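PDB 3G8R: probable spore coat polysaccharide biosynthesis protein E, which probably acts as an N-acylneuraminate-9-phosphate synthase, a zinc-binding enzyme of sialic acid-type sugar biosynthesis, here represented by its NeuB barrel and SAF domain. Local coordinates for residues 42-47 and 221-226; 57-62 and 69-74; 299-304 and 313-318; 149-154 and 190-195. All coordinates share one frame; numbering follows the deposited sequence.

How the interactions relate
Interactions 1, 2 and 4 belong to the NeuB barrel, while interaction 3 lies in the SAF domain that follows it in the chain. Interaction 1 joins barrel strands 40-47 and 221-225, which flank strand 7-11; the sequence between them contains both interaction 2, in the connection after strand 40-47, and interaction 4, between helix 147-158 and the end of helix 184-191 with the loop after it. Their centres lie about 23 Å and about 22 Å, respectively, from that of interaction 1. Interaction 3 is remote, its centre about 81 Å from that of interaction 2, yet both touch the second subunit. F70 of one subunit meets F303 of the other, so each SAF domain packs on its partner's barrel.

Interaction 1. Residues 42-47 and 221-226. With ZN (zinc ion), chain C.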
loop_
_atom_site.group_PDB
_atom_site.type_symbol
_atom_site.label_atom_id
_atom_site.label_comp_id
_atom_site.label_asym_id
_atom_site.label_seq_id
_atom_site.Cartn_x
_atom_site.Cartn_y
_atom_site.Cartn_z
ATOM N N GLY A 42 -1.074 12.759 -19.088
ATOM C CA GLY A 42 -0.086 13.658 -19.661
ATOM C C GLY A 42 0.937 12.880 -20.465
ATOM O O GLY A 42 1.233 11.737 -20.162
ATOM N N PHE A 43 1.448 13.512 -21.510
ATOM C CA PHE A 43 2.503 12.964 -22.333
ATOM C C PHE A 43 3.769 13.787 -22.155
ATOM O O PHE A 43 3.723 15.004 -22.065
ATOM C CB PHE A 43 2.060 12.955 -23.803
ATOM C CG PHE A 43 2.234 11.613 -24.464
ATOM C CD1 PHE A 43 1.157 10.743 -24.597
ATOM C CD2 PHE A 43 3.491 11.181 -24.879
ATOM C CE1 PHE A 43 1.332 9.496 -25.162
ATOM C CE2 PHE A 43 3.656 9.932 -25.470
ATOM C CZ PHE A 43 2.586 9.098 -25.616
ATOM N N LYS A 44 4.912 13.120 -22.093
ATOM C CA LYS A 44 6.160 13.813 -21.758
ATOM C C LYS A 44 7.273 13.713 -22.817
ATOM O O LYS A 44 7.556 12.620 -23.351
ATOM C CB LYS A 44 6.679 13.348 -20.417
ATOM C CG LYS A 44 7.372 14.456 -19.688
ATOM C CD LYS A 44 8.250 13.959 -18.558
ATOM C CE LYS A 44 9.483 13.251 -19.094
ATOM N NZ LYS A 44 10.688 13.348 -18.172
ATOM N N LEU A 45 7.890 14.871 -23.090
ATOM C CA LEU A 45 9.102 15.016 -23.901
ATOM C C LEU A 45 10.318 15.363 -23.077
ATOM O O LEU A 45 10.210 15.726 -21.912
ATOM C CB LEU A 45 8.891 16.157 -24.864
ATOM C CG LEU A 45 8.283 15.772 -26.199
ATOM C CD1 LEU A 45 7.955 14.296 -26.248
ATOM C CD2 LEU A 45 7.055 16.625 -26.361
ATOM N N GLN A 46 11.487 15.279 -23.693
ATOM C CA GLN A 46 12.743 15.672 -23.038
ATOM C C GLN A 46 13.418 16.733 -23.870
ATOM O O GLN A 46 13.678 16.519 -25.036
ATOM C CB GLN A 46 13.658 14.471 -22.938
ATOM C CG GLN A 46 13.271 13.559 -21.807
ATOM C CD GLN A 46 14.233 12.418 -21.613
ATOM O OE1 GLN A 46 15.300 12.383 -22.209
ATOM N NE2 GLN A 46 13.853 11.465 -20.777
ATOM N N TYR A 47 13.688 17.890 -23.294
ATOM C CA TYR A 47 14.321 18.948 -24.057
ATOM C C TYR A 47 15.739 19.101 -23.631
ATOM O O TYR A 47 16.004 19.364 -22.463
ATOM C CB TYR A 47 13.629 20.272 -23.814
ATOM C CG TYR A 47 12.380 20.499 -24.603
ATOM C CD1 TYR A 47 11.728 19.448 -25.229
ATOM C CD2 TYR A 47 11.822 21.767 -24.679
ATOM C CE1 TYR A 47 10.569 19.658 -25.940
ATOM C CE2 TYR A 47 10.664 21.987 -25.383
ATOM C CZ TYR A 47 10.040 20.927 -26.015
ATOM O OH TYR A 47 8.879 21.127 -26.723
ATOM N N VAL A 221 0.261 10.393 -8.950
ATOM C CA VAL A 221 0.828 10.768 -10.248
ATOM C C VAL A 221 1.776 9.657 -10.579
ATOM O O VAL A 221 2.509 9.178 -9.711
ATOM C CB VAL A 221 1.647 12.005 -10.123
ATOM C CG1 VAL A 221 2.333 12.266 -11.403
ATOM C CG2 VAL A 221 0.768 13.176 -9.691
ATOM N N PHE A 222 1.752 9.231 -11.827
ATOM C CA PHE A 222 2.435 8.010 -12.190
ATOM C C PHE A 222 3.048 8.199 -13.527
ATOM O O PHE A 222 2.374 8.603 -14.451
ATOM C CB PHE A 222 1.427 6.864 -12.215
ATOM C CG PHE A 222 0.768 6.614 -10.876
ATOM C CD1 PHE A 222 1.414 5.862 -9.894
ATOM C CD2 PHE A 222 -0.483 7.159 -10.584
ATOM C CE1 PHE A 222 0.819 5.652 -8.638
ATOM C CE2 PHE A 222 -1.092 6.956 -9.355
ATOM C CZ PHE A 222 -0.445 6.205 -8.373
ATOM N N GLU A 223 4.337 7.919 -13.642
ATOM C CA GLU A 223 5.051 8.114 -14.902
ATOM C C GLU A 223 5.672 6.816 -15.298
ATOM O O GLU A 223 6.283 6.154 -14.463
ATOM C CB GLU A 223 6.143 9.141 -14.722
ATOM C CG GLU A 223 6.852 9.597 -15.960
ATOM C CD GLU A 223 8.008 10.527 -15.617
ATOM O OE1 GLU A 223 8.940 10.659 -16.444
ATOM O OE2 GLU A 223 8.004 11.114 -14.503
ATOM N N LYS A 224 5.499 6.468 -16.573
ATOM C CA LYS A 224 6.081 5.282 -17.158
ATOM C C LYS A 224 6.562 5.594 -18.567
ATOM O O LYS A 224 5.901 6.346 -19.289
ATOM C CB LYS A 224 5.032 4.192 -17.215
ATOM C CG LYS A 224 5.420 2.971 -18.014
ATOM C CD LYS A 224 5.923 1.833 -17.124
ATOM C CE LYS A 224 4.758 1.058 -16.489
ATOM N NZ LYS A 224 5.229 -0.189 -15.848
ATOM N N HIS A 225 7.724 5.040 -18.944
ATOM C CA HIS A 225 8.245 5.192 -20.308
ATOM C C HIS A 225 7.410 4.372 -21.251
ATOM O O HIS A 225 6.977 3.281 -20.893
ATOM C CB HIS A 225 9.677 4.694 -20.402
ATOM C CG HIS A 225 10.691 5.655 -19.879
ATOM N ND1 HIS A 225 11.727 6.131 -20.648
ATOM C CD2 HIS A 225 10.831 6.226 -18.663
ATOM C CE1 HIS A 225 12.453 6.972 -19.936
ATOM N NE2 HIS A 225 11.935 7.043 -18.721
ATOM N N VAL A 226 7.198 4.899 -22.459
ATOM C CA VAL A 226 6.391 4.247 -23.511
ATOM C C VAL A 226 7.118 4.275 -24.835
ATOM O O VAL A 226 8.011 5.096 -25.021
ATOM C CB VAL A 226 5.057 4.955 -23.733
ATOM C CG1 VAL A 226 4.203 4.825 -22.517
ATOM C CG2 VAL A 226 5.272 6.440 -24.123
HETATM ZN ZN ZN C . 13.102 8.263 -16.978
#
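Inside the eight-stranded TIM barrel, K44 of strand 40-47 faces E223 of strand 221-225 beside the zinc site; strand 7-11 lies between these two strands in the sheet order, so side chains make the contact. K44 NZ stands 3.6 Å from E223 OE1, a long salt bridge. The glutamate reaches it with CG anti to the backbone N (chi1 -172°) and an extended chain, whereas the lysine bends at chi3 (71°) and the two chains meet at a slant. Each charge has a further partner: K44 NZ also pairs with E11 and hydrogen-bonds T97, and E223 OE2 forms a salt bridge with K116. Two residues beyond E223, H225 binds the zinc ion through NE2 at 2.4 Å, with H202 as the other protein ligand. A small apolar contact accompanies the charges: V226 CG2 lies 4.1 Å from both CE2 and CZ of F43, oblique to the ring. F43 CB starts away from the 221-226 segment, but the end of its ring comes nearer, while M87 of helix 77-89 and F92 also pack on this side chain. Acidic and basic groups from strands 7-11, 40-47, 114-117 and 221-225 thus interleave in the buried interior, so that neighbouring opposite charges probably offset one another beside the zinc site.

Interaction 2. Residues 57-62 and 69-74; sequences SFKGRD and RFEETR
E71, on the last turn of helix 67-72, grips the backbone N of G60 with both carboxylate oxygens, and this is the close part of the contact. G60 N donates a nearly straight bond to E71 OE1 (3.2 Å, 164°) and a more bent one to E71 OE2 (3.1 Å, 136°), each oxygen using its syn lone pair. The glutamate chain is extended beyond CG, which carries the carboxylate across to the turn. That turn is type II, from F58 to R61, closed by R61 N to F58 O at 3.2 Å, with G60 in its positive-phi position (68°). Behind it, the R61 guanidinium lies over the F58 ring, NH2 3.7 Å above the ring plane, and NH2 also bonds S57 O; R61 NH1 pairs with D63. The looser, solvent side belongs to K59. Its CG passes 3.6 Å from E71 OE1, but NZ ends 5.8 Å from that oxygen and bonds I54 O instead. F58 and F70 pack on P304 and F303 of the second subunit. A forked bond from a single amide ties the turn to the helix; this double acceptance is consistent with an ionised carboxylate, to which the distant lysine charge would add little.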
loop_
_atom_site.group_PDB
_atom_site.type_symbol
_atom_site.label_atom_id
_atom_site.label_comp_id
_atom_site.label_asym_id
_atom_site.label_seq_id
_atom_site.Cartn_x
_atom_site.Cartn_y
_atom_site.Cartn_z
ATOM N N SER A 57 33.900 18.755 -26.884
ATOM C CA SER A 57 34.868 17.701 -26.610
ATOM C C SER A 57 34.261 16.308 -26.751
ATOM O O SER A 57 34.959 15.328 -27.024
ATOM C CB SER A 57 35.489 17.884 -25.214
ATOM O OG SER A 57 34.573 17.564 -24.169
ATOM N N PHE A 58 32.949 16.216 -26.571
ATOM C CA PHE A 58 32.298 14.929 -26.688
ATOM C C PHE A 58 31.466 14.692 -27.954
ATOM O O PHE A 58 30.986 13.592 -28.172
ATOM C CB PHE A 58 31.545 14.629 -25.424
ATOM C CG PHE A 58 32.421 14.083 -24.350
ATOM C CD1 PHE A 58 32.607 12.699 -24.215
ATOM C CD2 PHE A 58 33.085 14.937 -23.481
ATOM C CE1 PHE A 58 33.429 12.177 -23.216
ATOM C CE2 PHE A 58 33.909 14.433 -22.475
ATOM C CZ PHE A 58 34.084 13.047 -22.345
ATOM N N LYS A 59 31.336 15.698 -28.809
ATOM C CA LYS A 59 30.664 15.524 -30.078
ATOM C C LYS A 59 31.190 14.299 -30.845
ATOM O O LYS A 59 32.407 14.041 -30.886
ATOM C CB LYS A 59 30.846 16.784 -30.925
ATOM C CG LYS A 59 29.592 17.615 -31.131
ATOM C CD LYS A 59 29.421 18.649 -30.052
ATOM C CE LYS A 59 28.688 19.849 -30.604
ATOM N NZ LYS A 59 27.726 20.357 -29.604
ATOM N N GLY A 60 30.272 13.546 -31.448
ATOM C CA GLY A 60 30.635 12.430 -32.310
ATOM C C GLY A 60 31.265 11.240 -31.619
ATOM O O GLY A 60 31.722 10.310 -32.273
ATOM N N ARG A 61 31.268 11.230 -30.297
ATOM C CA ARG A 61 31.934 10.156 -29.582
ATOM C C ARG A 61 30.984 9.105 -29.038
ATOM O O ARG A 61 29.798 9.375 -28.824
ATOM C CB ARG A 61 32.789 10.722 -28.459
ATOM C CG ARG A 61 34.043 11.357 -28.974
ATOM C CD ARG A 61 34.739 12.080 -27.872
ATOM N NE ARG A 61 35.243 11.160 -26.860
ATOM C CZ ARG A 61 35.964 11.543 -25.815
ATOM N NH1 ARG A 61 36.400 10.649 -24.940
ATOM N NH2 ARG A 61 36.251 12.826 -25.649
ATOM N N ASP A 62 31.509 7.906 -28.821
ATOM C CA ASP A 62 30.679 6.833 -28.309
ATOM C C ASP A 62 31.375 6.001 -27.222
ATOM O O ASP A 62 30.912 4.931 -26.879
ATOM C CB ASP A 62 30.182 5.957 -29.469
ATOM C CG ASP A 62 29.129 4.922 -29.034
ATOM O OD1 ASP A 62 29.177 3.785 -29.574
ATOM O OD2 ASP A 62 28.255 5.232 -28.168
ATOM N N ARG A 69 23.419 8.150 -28.423
ATOM C CA ARG A 69 21.972 7.989 -28.399
ATOM C C ARG A 69 21.299 9.367 -28.558
ATOM O O ARG A 69 20.369 9.508 -29.369
ATOM C CB ARG A 69 21.529 7.206 -27.153
ATOM C CG ARG A 69 20.101 7.434 -26.706
ATOM C CD ARG A 69 19.019 6.558 -27.399
ATOM N NE ARG A 69 17.816 6.516 -26.539
ATOM C CZ ARG A 69 16.576 6.179 -26.913
ATOM N NH1 ARG A 69 16.299 5.834 -28.181
ATOM N NH2 ARG A 69 15.599 6.202 -25.997
ATOM N N PHE A 70 21.816 10.375 -27.849
ATOM C CA PHE A 70 21.277 11.716 -27.926
ATOM C C PHE A 70 21.420 12.347 -29.289
ATOM O O PHE A 70 20.473 12.945 -29.807
ATOM C CB PHE A 70 21.926 12.629 -26.895
ATOM C CG PHE A 70 21.477 12.378 -25.481
ATOM C CD1 PHE A 70 22.246 12.805 -24.411
ATOM C CD2 PHE A 70 20.291 11.700 -25.206
ATOM C CE1 PHE A 70 21.833 12.575 -23.103
ATOM C CE2 PHE A 70 19.886 11.465 -23.886
ATOM C CZ PHE A 70 20.656 11.896 -22.851
ATOM N N GLU A 71 22.607 12.229 -29.870
ATOM C CA GLU A 71 22.860 12.837 -31.180
ATOM C C GLU A 71 21.977 12.216 -32.258
ATOM O O GLU A 71 21.406 12.935 -33.065
ATOM C CB GLU A 71 24.347 12.779 -31.565
ATOM C CG GLU A 71 25.255 13.682 -30.711
ATOM C CD GLU A 71 26.741 13.650 -31.119
ATOM O OE1 GLU A 71 27.364 14.742 -31.166
ATOM O OE2 GLU A 71 27.291 12.545 -31.398
ATOM N N GLU A 72 21.850 10.891 -32.241
ATOM C CA GLU A 72 21.098 10.158 -33.266
ATOM C C GLU A 72 19.596 10.449 -33.323
ATOM O O GLU A 72 18.984 10.387 -34.397
ATOM C CB GLU A 72 21.261 8.661 -33.067
ATOM C CG GLU A 72 22.566 8.080 -33.568
ATOM C CD GLU A 72 22.640 6.575 -33.337
ATOM O OE1 GLU A 72 23.440 5.910 -34.035
ATOM O OE2 GLU A 72 21.889 6.054 -32.464
ATOM N N THR A 73 19.006 10.747 -32.170
ATOM C CA THR A 73 17.560 10.910 -32.085
ATOM C C THR A 73 17.138 12.376 -32.025
ATOM O O THR A 73 15.962 12.683 -31.784
ATOM C CB THR A 73 16.986 10.163 -30.876
ATOM O OG1 THR A 73 17.726 10.525 -29.715
ATOM C CG2 THR A 73 17.097 8.665 -31.081
ATOM N N ARG A 74 18.112 13.262 -32.250
ATOM C CA ARG A 74 17.913 14.714 -32.294
ATOM C C ARG A 74 16.646 15.128 -33.076
ATOM O O ARG A 74 16.382 14.607 -34.161
ATOM C CB ARG A 74 19.178 15.360 -32.891
ATOM C CG ARG A 74 19.260 16.878 -32.895
ATOM C CD ARG A 74 20.284 17.388 -33.947
ATOM N NE ARG A 74 20.634 18.797 -33.711
ATOM C CZ ARG A 74 21.748 19.211 -33.098
ATOM N NH1 ARG A 74 21.967 20.511 -32.915
ATOM N NH2 ARG A 74 22.649 18.323 -32.678
#

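Interaction 3. Residues 299-304 and 313-318; sequences VSFAFP and NEWSKY
Aromatic packing carries most of this contact: F301 presents its edge to the face of W315 in a T-shaped pair. The F301 ring and the five-membered ring of W315 have centroids 4.9 Å apart and planes inclined at 65°, and the closest atoms are F301 CZ and W315 CD1 at 3.3 Å. F301 CE1 comes down near W315 CG, so the phenyl edge presses on the pyrrole end of the indole. With its CG anti to the backbone N (chi1 -169°), W315 swings its indole toward strand 299-302.

A CH-pi contact occupies the other end of the same indole face. V299 CG2 sits 4.3 Å from the centroid of the six-membered ring of W315, 28° off the ring normal and therefore off-centre. V299 and F301 lie two residues apart on the strand and together span the bicycle. This small core belongs to the SAF domain, the antifreeze-like module found in sialic acid synthases: strand 281-284 pairs antiparallel with 299-302 and adds V282, while L294 touches both V299 and W315.

Polar and intersubunit contacts border the core. N313 ND2 hydrogen-bonds T123 and C120 of the second subunit, and K317 forms a salt bridge with E129 of that subunit. F303, preceding the cis peptide of P304, stacks on F53 of the second subunit.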
loop_
_atom_site.group_PDB
_atom_site.type_symbol
_atom_site.label_atom_id
_atom_site.label_comp_id
_atom_site.label_asym_id
_atom_site.label_seq_id
_atom_site.Cartn_x
_atom_site.Cartn_y
_atom_site.Cartn_z
ATOM N N VAL A 299 -30.590 -13.018 34.367
ATOM C CA VAL A 299 -30.265 -13.116 32.930
ATOM C C VAL A 299 -29.046 -13.984 32.628
ATOM O O VAL A 299 -28.171 -14.150 33.463
ATOM C CB VAL A 299 -29.902 -11.785 32.286
ATOM C CG1 VAL A 299 -30.926 -10.729 32.560
ATOM C CG2 VAL A 299 -28.516 -11.355 32.760
ATOM N N SER A 300 -28.984 -14.473 31.395
ATOM C CA SER A 300 -27.831 -15.159 30.859
ATOM C C SER A 300 -27.654 -14.807 29.372
ATOM O O SER A 300 -28.548 -14.283 28.725
ATOM C CB SER A 300 -27.989 -16.674 31.042
ATOM O OG SER A 300 -28.949 -17.227 30.142
ATOM N N PHE A 301 -26.492 -15.108 28.828
ATOM C CA PHE A 301 -26.239 -14.771 27.448
ATOM C C PHE A 301 -26.138 -16.028 26.636
ATOM O O PHE A 301 -25.569 -17.007 27.083
ATOM C CB PHE A 301 -24.957 -13.955 27.325
ATOM C CG PHE A 301 -24.879 -12.846 28.297
ATOM C CD1 PHE A 301 -25.811 -11.812 28.269
ATOM C CD2 PHE A 301 -23.933 -12.854 29.284
ATOM C CE1 PHE A 301 -25.761 -10.788 29.188
ATOM C CE2 PHE A 301 -23.891 -11.852 30.207
ATOM C CZ PHE A 301 -24.795 -10.809 30.153
ATOM N N ALA A 302 -26.656 -15.992 25.423
ATOM C CA ALA A 302 -26.705 -17.170 24.599
ATOM C C ALA A 302 -27.111 -16.708 23.249
ATOM O O ALA A 302 -27.713 -15.655 23.116
ATOM C CB ALA A 302 -27.712 -18.124 25.147
ATOM N N PHE A 303 -26.792 -17.494 22.244
ATOM C CA PHE A 303 -27.112 -17.137 20.887
ATOM C C PHE A 303 -28.080 -18.115 20.241
ATOM O O PHE A 303 -28.165 -19.279 20.674
ATOM C CB PHE A 303 -25.804 -17.079 20.127
ATOM C CG PHE A 303 -25.754 -17.904 18.883
ATOM C CD1 PHE A 303 -25.498 -17.292 17.652
ATOM C CD2 PHE A 303 -25.865 -19.289 18.935
ATOM C CE1 PHE A 303 -25.420 -18.051 16.447
ATOM C CE2 PHE A 303 -25.776 -20.080 17.741
ATOM C CZ PHE A 303 -25.554 -19.443 16.495
ATOM N N PRO A 304 -28.769 -17.681 19.154
ATOM C CA PRO A 304 -28.692 -16.377 18.494
ATOM C C PRO A 304 -29.855 -15.494 18.923
ATOM O O PRO A 304 -30.807 -15.993 19.494
ATOM C CB PRO A 304 -28.827 -16.741 17.044
ATOM C CG PRO A 304 -29.750 -17.846 17.064
ATOM C CD PRO A 304 -29.506 -18.631 18.313
ATOM N N ASN A 313 -23.942 -7.344 23.651
ATOM C CA ASN A 313 -23.306 -6.112 23.229
ATOM C C ASN A 313 -23.898 -4.837 23.824
ATOM O O ASN A 313 -23.418 -3.746 23.548
ATOM C CB ASN A 313 -23.295 -6.053 21.717
ATOM C CG ASN A 313 -22.522 -7.197 21.119
ATOM O OD1 ASN A 313 -22.857 -8.377 21.336
ATOM N ND2 ASN A 313 -21.462 -6.870 20.381
ATOM N N GLU A 314 -24.944 -4.986 24.637
ATOM C CA GLU A 314 -25.641 -3.851 25.231
ATOM C C GLU A 314 -25.740 -4.000 26.750
ATOM O O GLU A 314 -26.320 -3.145 27.423
ATOM C CB GLU A 314 -27.028 -3.683 24.617
ATOM C CG GLU A 314 -27.032 -3.652 23.100
ATOM C CD GLU A 314 -28.424 -3.908 22.508
ATOM O OE1 GLU A 314 -29.206 -2.929 22.454
ATOM O OE2 GLU A 314 -28.744 -5.066 22.102
ATOM N N TRP A 315 -25.165 -5.083 27.273
ATOM C CA TRP A 315 -25.231 -5.393 28.697
ATOM C C TRP A 315 -24.158 -4.619 29.391
ATOM O O TRP A 315 -23.282 -4.119 28.717
ATOM C CB TRP A 315 -25.044 -6.879 28.949
ATOM C CG TRP A 315 -25.355 -7.254 30.352
ATOM C CD1 TRP A 315 -24.470 -7.698 31.298
ATOM C CD2 TRP A 315 -26.627 -7.199 30.993
ATOM N NE1 TRP A 315 -25.111 -7.933 32.487
ATOM C CE2 TRP A 315 -26.441 -7.640 32.327
ATOM C CE3 TRP A 315 -27.919 -6.817 30.571
ATOM C CZ2 TRP A 315 -27.488 -7.713 33.242
ATOM C CZ3 TRP A 315 -28.957 -6.877 31.477
ATOM C CH2 TRP A 315 -28.738 -7.334 32.798
ATOM N N SER A 316 -24.219 -4.499 30.718
ATOM C CA SER A 316 -23.310 -3.609 31.407
ATOM C C SER A 316 -22.719 -4.023 32.755
ATOM O O SER A 316 -21.717 -3.444 33.168
ATOM C CB SER A 316 -23.920 -2.214 31.509
ATOM O OG SER A 316 -23.588 -1.572 32.739
ATOM N N LYS A 317 -23.279 -4.986 33.472
ATOM C CA LYS A 317 -22.634 -5.390 34.766
ATOM C C LYS A 317 -22.993 -4.512 35.951
ATOM O O LYS A 317 -23.094 -5.014 37.079
ATOM C CB LYS A 317 -21.111 -5.510 34.643
ATOM C CG LYS A 317 -20.304 -5.099 35.849
ATOM C CD LYS A 317 -18.872 -4.882 35.403
ATOM C CE LYS A 317 -18.145 -3.929 36.277
ATOM N NZ LYS A 317 -16.881 -3.624 35.589
ATOM N N TYR A 318 -23.163 -3.211 35.688
ATOM C CA TYR A 318 -23.954 -2.327 36.561
ATOM C C TYR A 318 -25.449 -2.394 36.188
ATOM O O TYR A 318 -25.818 -2.860 35.106
ATOM C CB TYR A 318 -23.435 -0.878 36.543
ATOM C CG TYR A 318 -21.953 -0.735 36.833
ATOM C CD1 TYR A 318 -21.422 -0.963 38.116
ATOM C CD2 TYR A 318 -21.075 -0.363 35.820
ATOM C CE1 TYR A 318 -20.050 -0.839 38.355
ATOM C CE2 TYR A 318 -19.703 -0.227 36.052
ATOM C CZ TYR A 318 -19.194 -0.471 37.310
ATOM O OH TYR A 318 -17.830 -0.335 37.491
#

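Interaction 4. Residues 149-154 and 190-195; sequences DIDKVV and QQYAGV
Y192, just past the end of helix 184-191, inserts its ring against helix 147-158, touching I150, D151 and V154 at three places. Its chi1 of -52° sets CG anti to the carbonyl carbon, and the ring runs out to the neighbouring helix with OH leading. V154 covers one face: CG2 is 4.1 Å from the ring centroid and 19° off the normal, a CH-pi contact. That methyl is anti to the carbonyl carbon of V154, while its twin CG1, anti to the backbone N, reaches Y192 CD1 at 3.9 Å. Q191 CG, from the ring's own segment, lies over the opposite face. I150 CB approaches the hydroxyl at 3.4 Å, and its CG2 packs near CZ. D151 comes in at the ring edge, its carboxylate plane 89° from the ring. The loop after helix 184-191 is thereby fastened to the adjacent helix 147-158 through a tyrosine whose buried hydroxyl probably has D151 OD1 as its acceptor, though the modelled 2.4 Å from OH is doubtful.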
loop_
_atom_site.group_PDB
_atom_site.type_symbol
_atom_site.label_atom_id
_atom_site.label_comp_id
_atom_site.label_asym_id
_atom_site.label_seq_id
_atom_site.Cartn_x
_atom_site.Cartn_y
_atom_site.Cartn_z
ATOM N N ASP A 149 18.900 17.643 0.444
ATOM C CA ASP A 149 18.681 18.271 -0.850
ATOM C C ASP A 149 17.219 18.406 -1.243
ATOM O O ASP A 149 16.847 19.399 -1.868
ATOM C CB ASP A 149 19.387 17.500 -1.959
ATOM C CG ASP A 149 20.887 17.676 -1.931
ATOM O OD1 ASP A 149 21.353 18.767 -1.481
ATOM O OD2 ASP A 149 21.591 16.718 -2.375
ATOM N N ILE A 150 16.415 17.392 -0.926
ATOM C CA ILE A 150 15.022 17.339 -1.347
ATOM C C ILE A 150 14.296 18.305 -0.480
ATOM O O ILE A 150 13.407 19.015 -0.929
ATOM C CB ILE A 150 14.390 15.961 -1.115
ATOM C CG1 ILE A 150 15.239 14.867 -1.714
ATOM C CG2 ILE A 150 12.999 15.893 -1.733
ATOM C CD1 ILE A 150 14.724 13.453 -1.469
ATOM N N ASP A 151 14.683 18.310 0.787
ATOM C CA ASP A 151 14.324 19.385 1.696
ATOM C C ASP A 151 14.632 20.761 1.129
ATOM O O ASP A 151 13.749 21.611 1.130
ATOM C CB ASP A 151 15.063 19.230 3.002
ATOM C CG ASP A 151 14.360 18.322 3.963
ATOM O OD1 ASP A 151 13.382 17.641 3.590
ATOM O OD2 ASP A 151 14.799 18.296 5.138
ATOM N N LYS A 152 15.857 21.001 0.661
ATOM C CA LYS A 152 16.177 22.338 0.175
ATOM C C LYS A 152 15.236 22.661 -0.962
ATOM O O LYS A 152 14.568 23.717 -0.958
ATOM C CB LYS A 152 17.613 22.473 -0.310
ATOM C CG LYS A 152 18.583 22.825 0.788
ATOM C CD LYS A 152 20.047 22.604 0.385
ATOM C CE LYS A 152 20.885 22.218 1.624
ATOM N NZ LYS A 152 21.865 21.120 1.310
ATOM N N VAL A 153 15.160 21.720 -1.901
ATOM C CA VAL A 153 14.383 21.901 -3.095
ATOM C C VAL A 153 12.888 22.066 -2.807
ATOM O O VAL A 153 12.244 22.934 -3.384
ATOM C CB VAL A 153 14.601 20.743 -4.075
ATOM C CG1 VAL A 153 13.582 20.823 -5.173
ATOM C CG2 VAL A 153 15.966 20.819 -4.668
ATOM N N VAL A 154 12.343 21.236 -1.922
ATOM C CA VAL A 154 10.943 21.365 -1.570
ATOM C C VAL A 154 10.707 22.733 -0.964
ATOM O O VAL A 154 10.001 23.546 -1.533
ATOM C CB VAL A 154 10.472 20.286 -0.578
ATOM C CG1 VAL A 154 9.226 20.721 0.117
ATOM C CG2 VAL A 154 10.165 19.027 -1.295
ATOM N N GLN A 190 5.206 10.978 4.061
ATOM C CA GLN A 190 5.239 11.347 5.473
ATOM C C GLN A 190 6.187 12.538 5.737
ATOM O O GLN A 190 5.931 13.360 6.598
ATOM C CB GLN A 190 5.645 10.153 6.319
ATOM C CG GLN A 190 4.562 9.111 6.578
ATOM C CD GLN A 190 5.119 7.840 7.283
ATOM O OE1 GLN A 190 6.319 7.498 7.191
ATOM N NE2 GLN A 190 4.241 7.147 7.985
ATOM N N GLN A 191 7.274 12.618 4.987
ATOM C CA GLN A 191 8.232 13.690 5.104
ATOM C C GLN A 191 7.628 15.058 4.685
ATOM O O GLN A 191 7.991 16.097 5.252
ATOM C CB GLN A 191 9.386 13.362 4.183
ATOM C CG GLN A 191 10.791 13.516 4.744
ATOM C CD GLN A 191 11.453 12.179 5.073
ATOM O OE1 GLN A 191 12.254 11.652 4.299
ATOM N NE2 GLN A 191 11.096 11.619 6.227
ATOM N N TYR A 192 6.730 15.072 3.692
ATOM C CA TYR A 192 6.311 16.336 3.021
ATOM C C TYR A 192 4.796 16.480 2.835
ATOM O O TYR A 192 4.198 15.974 1.887
ATOM C CB TYR A 192 7.034 16.508 1.672
ATOM C CG TYR A 192 8.553 16.384 1.736
ATOM C CD1 TYR A 192 9.343 17.421 2.209
ATOM C CD2 TYR A 192 9.186 15.238 1.310
ATOM C CE1 TYR A 192 10.702 17.317 2.273
ATOM C CE2 TYR A 192 10.570 15.127 1.337
ATOM C CZ TYR A 192 11.325 16.166 1.842
ATOM O OH TYR A 192 12.705 16.045 1.886
ATOM N N ALA A 193 4.162 17.169 3.765
ATOM C CA ALA A 193 2.697 17.224 3.747
ATOM C C ALA A 193 2.234 18.403 2.901
ATOM O O ALA A 193 2.899 19.438 2.847
ATOM C CB ALA A 193 2.137 17.273 5.169
ATOM N N GLY A 194 1.117 18.245 2.212
ATOM C CA GLY A 194 0.713 19.257 1.220
ATOM C C GLY A 194 1.682 19.387 0.033
ATOM O O GLY A 194 1.932 20.506 -0.461
ATOM N N VAL A 195 2.249 18.257 -0.403
ATOM C CA VAL A 195 2.962 18.193 -1.675
ATOM C C VAL A 195 2.476 16.924 -2.322
ATOM O O VAL A 195 2.475 15.879 -1.675
ATOM C CB VAL A 195 4.500 18.142 -1.494
ATOM C CG1 VAL A 195 5.168 17.681 -2.747
ATOM C CG2 VAL A 195 5.038 19.496 -1.170
#